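Probable 2-oxoacid ferredoxin oxidoreductase, alpha chain (Thermoplasma acidophilum, PDB 3JU3) supplies one domain of an enzyme that probably converts 2-oxoacids and coenzyme A to acyl-CoA and carbon dioxide, reducing ferredoxin. Local coordinates at residues Leu29-Asp34 / Met103-Ile108. Residues are numbered along the deposited sequence; the frame is centred on the assembly and turned at random. Where two conformers were deposited one is given.
Sequences LDVIED and MTEDEI
Val31 meets Glu105 and Ile108 in a helix-to-helix contact within core domain II of the pyruvate:ferredoxin oxidoreductase family, where the middle of helix 25-37 packs against the capped first turn of helix 105-117. The backbones come nearest at Val31 and Glu105, whose CA atoms lie 6.1 Å apart. A chi1 of 176° sets Val31 CG2 beside the backbone N and anti to the carbonyl carbon, and this methyl lies 3.7 Å from Ile108 CG2 and 3.8 Å from Glu105 CG. Phe18 of strand 16-21 also packs on Val31, and Ile95 of strand 93-95 on Ile108, so the buried end of the contact continues into the strands. At its outer edge, the like-charged acceptors Asp30 OD2 and Glu105 OE1 stand 2.9 Å apart, the carboxylate planes only 17° from coplanar. Such closeness is likely to raise the pKa of one acid, which may then be protonated. Shortening Glu105 to an alanine removes CG and the carboxylate, which would probably open a gap beside Val31 CG2 and end the acid-acid contact with Asp30. At the start of helix 105-117, Thr104 and Glu107 form a capping box: Glu107 N donates to Thr104 OG1, and Thr104 N returns a 3.2 Å bond to Glu107 OE1, reaching it from above the carboxylate plane.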
ATOM      1  N   LEU A  29     -14.860   9.225  10.121  1.00 20.39           N
ATOM      2  CA  LEU A  29     -15.400  10.371  10.826  1.00 21.17           C
ATOM      3  C   LEU A  29     -16.456  11.116  10.004  1.00 21.81           C
ATOM      4  O   LEU A  29     -17.476  11.574  10.556  1.00 22.17           O
ATOM      5  CB  LEU A  29     -14.293  11.297  11.330  1.00 20.65           C
ATOM      6  CG  LEU A  29     -13.461  10.836  12.532  1.00 21.97           C
ATOM      7  CD1 LEU A  29     -12.356  11.851  12.798  1.00 20.39           C
ATOM      8  CD2 LEU A  29     -14.314  10.638  13.825  1.00 21.95           C
ATOM      9  N   ASP A  30     -16.231  11.215   8.696  1.00 21.77           N
ATOM     10  CA  ASP A  30     -17.264  11.699   7.782  1.00 21.63           C
ATOM     11  C   ASP A  30     -18.492  10.781   7.670  1.00 20.63           C
ATOM     12  O   ASP A  30     -19.605  11.285   7.518  1.00 19.24           O
ATOM     13  CB  ASP A  30     -16.697  11.898   6.373  1.00 21.81           C
ATOM     14  CG  ASP A  30     -15.636  12.973   6.310  1.00 25.16           C
ATOM     15  OD1 ASP A  30     -15.535  13.824   7.231  1.00 28.28           O
ATOM     16  OD2 ASP A  30     -14.883  12.951   5.318  1.00 26.89           O
ATOM     17  N   VAL A  31     -18.298   9.456   7.693  1.00 19.69           N
ATOM     18  CA  VAL A  31     -19.432   8.535   7.624  1.00 20.63           C
ATOM     19  C   VAL A  31     -20.299   8.697   8.871  1.00 21.35           C
ATOM     20  O   VAL A  31     -21.552   8.610   8.794  1.00 21.56           O
ATOM     21  CB  VAL A  31     -19.000   7.067   7.455  1.00 20.56           C
ATOM     22  CG1 VAL A  31     -20.230   6.122   7.492  1.00 19.90           C
ATOM     23  CG2 VAL A  31     -18.297   6.897   6.150  1.00 20.16           C
ATOM     24  N   ILE A  32     -19.636   8.912  10.003  1.00 21.38           N
ATOM     25  CA  ILE A  32     -20.307   9.284  11.261  1.00 21.84           C
ATOM     26  C   ILE A  32     -21.234  10.501  11.073  1.00 22.42           C
ATOM     27  O   ILE A  32     -22.406  10.478  11.529  1.00 22.67           O
ATOM     28  CB  ILE A  32     -19.299   9.426  12.425  1.00 21.32           C
ATOM     29  CG1 ILE A  32     -18.792   8.016  12.790  1.00 19.90           C
ATOM     30  CG2 ILE A  32     -19.925  10.147  13.670  1.00 20.41           C
ATOM     31  CD1 ILE A  32     -17.657   7.963  13.706  1.00 22.05           C
ATOM     32  N   GLU A  33     -20.744  11.549  10.410  0.50 22.55           N
ATOM     33  CA  GLU A  33     -21.556  12.761  10.241  0.50 22.25           C
ATOM     34  C   GLU A  33     -22.740  12.520   9.311  0.50 22.67           C
ATOM     35  O   GLU A  33     -23.847  12.953   9.609  0.50 21.60           O
ATOM     36  CB  GLU A  33     -20.729  13.972   9.785  0.50 22.52           C
ATOM     37  CG  GLU A  33     -19.703  14.477  10.807  0.50 21.31           C
ATOM     38  CD  GLU A  33     -20.272  14.661  12.225  0.50 21.43           C
ATOM     39  OE1 GLU A  33     -20.858  15.732  12.514  0.50 23.15           O
ATOM     40  OE2 GLU A  33     -20.113  13.743  13.059  0.50 17.42           O
ATOM     41  N   ASP A  34     -22.500  11.811   8.203  1.00 23.12           N
ATOM     42  CA  ASP A  34     -23.573  11.391   7.291  1.00 23.80           C
ATOM     43  C   ASP A  34     -24.665  10.538   7.980  1.00 23.52           C
ATOM     44  O   ASP A  34     -25.864  10.713   7.722  1.00 23.57           O
ATOM     45  CB  ASP A  34     -22.981  10.624   6.108  1.00 23.68           C
ATOM     46  CG  ASP A  34     -21.976  11.436   5.341  1.00 26.14           C
ATOM     47  OD1 ASP A  34     -22.169  12.658   5.179  1.00 27.70           O
ATOM     48  OD2 ASP A  34     -20.982  10.848   4.876  1.00 30.98           O
HETATM   49  N   MSE A 103     -12.780   1.637   0.171  1.00 32.20           N
HETATM   50  CA  MSE A 103     -14.114   2.015  -0.269  1.00 29.94           C
HETATM   51  C   MSE A 103     -14.287   3.532  -0.179  1.00 28.59           C
HETATM   52  O   MSE A 103     -13.590   4.192   0.600  1.00 28.03           O
HETATM   53  CB  MSE A 103     -15.160   1.351   0.607  1.00 30.34           C
HETATM   54  CG  MSE A 103     -15.508  -0.071   0.254  1.00 29.75           C
HETATM   55 SE   MSE A 103     -16.922  -0.626   1.506  0.75 31.64          SE
HETATM   56  CE  MSE A 103     -16.817  -2.551   1.157  1.00 28.38           C
ATOM     57  N   THR A 104     -15.213   4.076  -0.971  1.00 26.62           N
ATOM     58  CA  THR A 104     -15.633   5.473  -0.818  1.00 24.99           C
ATOM     59  C   THR A 104     -16.546   5.661   0.429  1.00 24.11           C
ATOM     60  O   THR A 104     -17.080   4.686   0.970  1.00 23.65           O
ATOM     61  CB  THR A 104     -16.344   5.992  -2.083  1.00 25.11           C
ATOM     62  OG1 THR A 104     -17.568   5.272  -2.269  1.00 25.69           O
ATOM     63  CG2 THR A 104     -15.451   5.817  -3.327  1.00 24.58           C
ATOM     64  N   GLU A 105     -16.705   6.909   0.880  1.00 22.29           N
ATOM     65  CA  GLU A 105     -17.596   7.220   2.002  1.00 21.38           C
ATOM     66  C   GLU A 105     -19.013   6.722   1.783  1.00 20.38           C
ATOM     67  O   GLU A 105     -19.652   6.231   2.713  1.00 20.14           O
ATOM     68  CB  GLU A 105     -17.611   8.714   2.316  1.00 21.02           C
ATOM     69  CG  GLU A 105     -16.660   9.087   3.440  1.00 21.45           C
ATOM     70  CD  GLU A 105     -15.341   9.635   2.932  1.00 23.29           C
ATOM     71  OE1 GLU A 105     -14.937  10.726   3.394  1.00 23.39           O
ATOM     72  OE2 GLU A 105     -14.706   8.994   2.054  1.00 23.52           O
ATOM     73  N   ASP A 106     -19.496   6.865   0.555  1.00 18.87           N
ATOM     74  CA  ASP A 106     -20.803   6.352   0.176  1.00 18.08           C
ATOM     75  C   ASP A 106     -20.848   4.826   0.242  1.00 17.12           C
ATOM     76  O   ASP A 106     -21.855   4.261   0.657  1.00 17.07           O
ATOM     77  CB  ASP A 106     -21.198   6.853  -1.221  1.00 18.07           C
ATOM     78  CG  ASP A 106     -21.245   8.379  -1.312  1.00 19.03           C
ATOM     79  OD1 ASP A 106     -21.218   9.054  -0.254  1.00 19.81           O
ATOM     80  OD2 ASP A 106     -21.317   8.903  -2.449  1.00 20.21           O
ATOM     81  N   GLU A 107     -19.761   4.167  -0.164  1.00 16.16           N
ATOM     82  CA  GLU A 107     -19.679   2.708  -0.086  1.00 14.77           C
ATOM     83  C   GLU A 107     -19.580   2.229   1.344  1.00 13.77           C
ATOM     84  O   GLU A 107     -20.180   1.212   1.705  1.00 12.97           O
ATOM     85  CB  GLU A 107     -18.511   2.163  -0.905  1.00 15.42           C
ATOM     86  CG  GLU A 107     -18.795   2.092  -2.398  1.00 15.15           C
ATOM     87  CD  GLU A 107     -17.563   1.753  -3.216  1.00 16.83           C
ATOM     88  OE1 GLU A 107     -16.468   1.607  -2.622  1.00 17.52           O
ATOM     89  OE2 GLU A 107     -17.692   1.632  -4.454  1.00 16.17           O
ATOM     90  N   ILE A 108     -18.827   2.965   2.156  1.00 12.16           N
ATOM     91  CA  ILE A 108     -18.678   2.636   3.557  1.00 11.77           C
ATOM     92  C   ILE A 108     -20.040   2.811   4.246  1.00 11.67           C
ATOM     93  O   ILE A 108     -20.487   1.937   5.002  1.00 11.85           O
ATOM     94  CB  ILE A 108     -17.588   3.521   4.274  1.00 11.38           C
ATOM     95  CG1 ILE A 108     -16.192   3.249   3.702  1.00 12.12           C
ATOM     96  CG2 ILE A 108     -17.599   3.276   5.807  1.00 11.13           C
ATOM     97  CD1 ILE A 108     -15.123   4.158   4.279  1.00 14.65           C
TER